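Local coordinates for protein sarcoplasmic calcium-binding proteins II, V, VI, and VII (Branchiostoma lanceolatum, PDB 2SAS) that binds calcium ions through EF-hand loops and seems more abundant in fast-contracting muscles, though no functional role follows from that distribution, at residues E80-M85 and P100-N105. Numbering follows the deposited sequence.
Sequences EEYLAM and PAWCQN. With CA (calcium ion), chain C.
Trp102 of segment 100-105 reaches across to meet Tyr82 and Met85 of helix 79-91, and all three side chains are buried. From CB, which points at the facing helix, CG sits between the backbone N and the carbonyl carbon (chi1 68°), and the indole extends toward that helix. Beyond CD1, NE1 lies 3.7 Å from Met85 SD, a Met-aromatic contact in which the sulfur approaches obliquely, 59° off the normal of the five-membered ring. CZ2 meets the methyl of the same methionine, 3.9 Å from Met85 CE, whose chain runs extended from CB to SD and bends only at chi3 (65°). At the far rim, CH2 touches Tyr82 at the edge of the phenol, 3.9 Å from Tyr82 CE1 and 3.8 Å from Tyr82 OH. Cys103 SG lies over one indole face, offset toward its rim, 3.7 Å above the plane. Helix 79-91 is the exiting helix of the second EF-hand, whereas helix 103-114 enters the third, so this contact joins consecutive hands. One residue before Tyr82, Glu81 turns to the calcium ion, which its OE1 binds at 2.3 Å beside a water; Asp70, Asn72, Asp74 and Val76 complete the site. The hydroxyl of Tyr82 hydrogen-bonds to Thr13 on helix 4-18, while Trp86 meets the phenol ring edge-to-face and also touches Trp102.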
ATOM      1  N   GLU A  80       2.873 -15.543  10.668  1.00 19.11           N
ATOM      2  CA  GLU A  80       2.846 -17.002  10.472  1.00 18.74           C
ATOM      3  C   GLU A  80       1.650 -17.633  11.151  1.00 17.49           C
ATOM      4  O   GLU A  80       0.933 -18.448  10.514  1.00 17.43           O
ATOM      5  CB  GLU A  80       4.125 -17.674  11.004  1.00 19.93           C
ATOM      6  CG  GLU A  80       5.420 -17.002  10.464  1.00 24.05           C
ATOM      7  CD  GLU A  80       5.781 -15.733  11.208  1.00 27.20           C
ATOM      8  OE1 GLU A  80       5.357 -15.492  12.333  1.00 28.98           O
ATOM      9  OE2 GLU A  80       6.532 -14.959  10.588  1.00 28.57           O
ATOM     10  N   GLU A  81       1.329 -17.317  12.398  1.00 16.61           N
ATOM     11  CA  GLU A  81       0.135 -17.924  13.012  1.00 17.14           C
ATOM     12  C   GLU A  81      -1.143 -17.406  12.354  1.00 17.72           C
ATOM     13  O   GLU A  81      -2.111 -18.181  12.191  1.00 17.90           O
ATOM     14  CB  GLU A  81       0.021 -17.781  14.510  1.00 17.26           C
ATOM     15  CG  GLU A  81       1.378 -17.902  15.250  1.00 18.22           C
ATOM     16  CD  GLU A  81       1.277 -17.559  16.698  1.00 18.68           C
ATOM     17  OE1 GLU A  81       1.386 -16.418  17.126  1.00 20.82           O
ATOM     18  OE2 GLU A  81       1.023 -18.554  17.380  1.00 19.02           O
ATOM     19  N   TYR A  82      -1.145 -16.147  11.971  1.00 17.75           N
ATOM     20  CA  TYR A  82      -2.264 -15.515  11.275  1.00 18.39           C
ATOM     21  C   TYR A  82      -2.427 -16.171   9.894  1.00 18.46           C
ATOM     22  O   TYR A  82      -3.601 -16.361   9.452  1.00 18.32           O
ATOM     23  CB  TYR A  82      -2.114 -13.980  11.184  1.00 17.94           C
ATOM     24  CG  TYR A  82      -3.250 -13.190  10.597  1.00 17.17           C
ATOM     25  CD1 TYR A  82      -4.442 -12.893  11.281  1.00 17.75           C
ATOM     26  CD2 TYR A  82      -3.192 -12.796   9.262  1.00 16.49           C
ATOM     27  CE1 TYR A  82      -5.504 -12.208  10.663  1.00 16.75           C
ATOM     28  CE2 TYR A  82      -4.190 -12.085   8.648  1.00 17.18           C
ATOM     29  CZ  TYR A  82      -5.369 -11.779   9.353  1.00 17.79           C
ATOM     30  OH  TYR A  82      -6.362 -11.055   8.701  1.00 14.59           O
ATOM     31  N   LEU A  83      -1.312 -16.507   9.265  1.00 18.19           N
ATOM     32  CA  LEU A  83      -1.387 -17.182   7.909  1.00 18.25           C
ATOM     33  C   LEU A  83      -2.039 -18.547   8.136  1.00 18.65           C
ATOM     34  O   LEU A  83      -3.059 -18.916   7.539  1.00 19.63           O
ATOM     35  CB  LEU A  83       0.007 -17.232   7.340  1.00 17.16           C
ATOM     36  CG  LEU A  83       0.267 -16.968   5.879  1.00 21.01           C
ATOM     37  CD1 LEU A  83       1.599 -17.584   5.441  1.00 19.38           C
ATOM     38  CD2 LEU A  83      -0.830 -17.497   4.944  1.00 20.62           C
ATOM     39  N   ALA A  84      -1.462 -19.302   9.066  1.00 18.47           N
ATOM     40  CA  ALA A  84      -1.958 -20.618   9.491  1.00 17.07           C
ATOM     41  C   ALA A  84      -3.423 -20.592   9.766  1.00 16.72           C
ATOM     42  O   ALA A  84      -4.133 -21.514   9.334  1.00 19.36           O
ATOM     43  CB  ALA A  84      -1.194 -21.091  10.732  1.00 17.68           C
ATOM     44  N   MET A  85      -3.925 -19.614  10.502  1.00 17.61           N
ATOM     45  CA  MET A  85      -5.356 -19.481  10.809  1.00 17.42           C
ATOM     46  C   MET A  85      -6.142 -19.378   9.494  1.00 17.38           C
ATOM     47  O   MET A  85      -7.168 -20.053   9.307  1.00 18.38           O
ATOM     48  CB  MET A  85      -5.674 -18.287  11.689  1.00 17.50           C
ATOM     49  CG  MET A  85      -7.168 -18.081  11.815  1.00 18.58           C
ATOM     50  SD  MET A  85      -7.453 -16.751  13.057  1.00 21.10           S
ATOM     51  CE  MET A  85      -6.694 -15.422  12.105  1.00 18.31           C
ATOM     52  N   PRO A 100     -14.470 -16.981  10.977  1.00 25.02           N
ATOM     53  CA  PRO A 100     -14.359 -17.069  12.435  1.00 24.97           C
ATOM     54  C   PRO A 100     -15.018 -15.823  12.981  1.00 25.99           C
ATOM     55  O   PRO A 100     -14.958 -14.735  12.384  1.00 26.19           O
ATOM     56  CB  PRO A 100     -12.885 -17.238  12.701  1.00 25.53           C
ATOM     57  CG  PRO A 100     -12.174 -16.781  11.448  1.00 24.81           C
ATOM     58  CD  PRO A 100     -13.179 -16.870  10.327  1.00 24.42           C
ATOM     59  N   ALA A 101     -15.619 -15.992  14.142  1.00 26.31           N
ATOM     60  CA  ALA A 101     -16.310 -14.953  14.849  1.00 25.37           C
ATOM     61  C   ALA A 101     -15.578 -13.641  14.995  1.00 25.22           C
ATOM     62  O   ALA A 101     -16.359 -12.653  14.991  1.00 25.95           O
ATOM     63  CB  ALA A 101     -16.737 -15.446  16.238  1.00 26.31           C
ATOM     64  N   TRP A 102     -14.275 -13.592  15.143  1.00 24.30           N
ATOM     65  CA  TRP A 102     -13.570 -12.306  15.335  1.00 22.96           C
ATOM     66  C   TRP A 102     -13.856 -11.414  14.119  1.00 23.82           C
ATOM     67  O   TRP A 102     -13.846 -10.190  14.241  1.00 22.48           O
ATOM     68  CB  TRP A 102     -12.065 -12.469  15.585  1.00 21.16           C
ATOM     69  CG  TRP A 102     -11.281 -12.962  14.426  1.00 22.29           C
ATOM     70  CD1 TRP A 102     -11.031 -14.256  14.100  1.00 22.78           C
ATOM     71  CD2 TRP A 102     -10.667 -12.181  13.376  1.00 23.67           C
ATOM     72  NE1 TRP A 102     -10.312 -14.356  12.941  1.00 22.38           N
ATOM     73  CE2 TRP A 102     -10.063 -13.095  12.477  1.00 22.79           C
ATOM     74  CE3 TRP A 102     -10.550 -10.815  13.139  1.00 22.40           C
ATOM     75  CZ2 TRP A 102      -9.368 -12.678  11.365  1.00 22.46           C
ATOM     76  CZ3 TRP A 102      -9.881 -10.394  12.014  1.00 23.03           C
ATOM     77  CH2 TRP A 102      -9.295 -11.305  11.138  1.00 23.75           C
ATOM     78  N   CYS A 103     -14.062 -12.096  12.987  1.00 24.53           N
ATOM     79  CA  CYS A 103     -14.344 -11.447  11.693  1.00 25.16           C
ATOM     80  C   CYS A 103     -15.673 -10.684  11.702  1.00 24.61           C
ATOM     81  O   CYS A 103     -15.786  -9.631  11.082  1.00 23.23           O
ATOM     82  CB  CYS A 103     -14.385 -12.491  10.574  1.00 25.35           C
ATOM     83  SG  CYS A 103     -12.798 -12.649   9.763  1.00 28.02           S
ATOM     84  N   GLN A 104     -16.622 -11.278  12.385  1.00 24.82           N
ATOM     85  CA  GLN A 104     -17.978 -10.745  12.587  1.00 24.11           C
ATOM     86  C   GLN A 104     -17.892  -9.417  13.327  1.00 23.57           C
ATOM     87  O   GLN A 104     -18.864  -8.655  13.341  1.00 24.39           O
ATOM     88  CB  GLN A 104     -18.867 -11.736  13.340  1.00 25.53           C
ATOM     89  CG  GLN A 104     -18.807 -13.183  12.859  1.00 27.55           C
ATOM     90  CD  GLN A 104     -19.135 -13.321  11.382  1.00 30.06           C
ATOM     91  OE1 GLN A 104     -19.928 -12.542  10.838  1.00 31.22           O
ATOM     92  NE2 GLN A 104     -18.531 -14.309  10.719  1.00 29.75           N
ATOM     93  N   ASN A 105     -16.760  -9.110  13.962  1.00 22.44           N
ATOM     94  CA  ASN A 105     -16.646  -7.796  14.617  1.00 22.41           C
ATOM     95  C   ASN A 105     -15.751  -6.875  13.769  1.00 21.66           C
ATOM     96  O   ASN A 105     -15.869  -5.640  13.882  1.00 20.94           O
ATOM     97  CB  ASN A 105     -16.168  -7.806  16.062  1.00 23.72           C
ATOM     98  CG  ASN A 105     -16.276  -6.387  16.659  1.00 25.30           C
ATOM     99  OD1 ASN A 105     -17.379  -6.040  17.109  1.00 25.71           O
ATOM    100  ND2 ASN A 105     -15.191  -5.614  16.714  1.00 22.31           N
TER
HETATM  101 CA    CA C 187       1.866 -16.400  19.403  1.00 11.24          CA
HETATM  102  O   HOH W   1       3.926 -15.798  18.612  1.00 17.75           O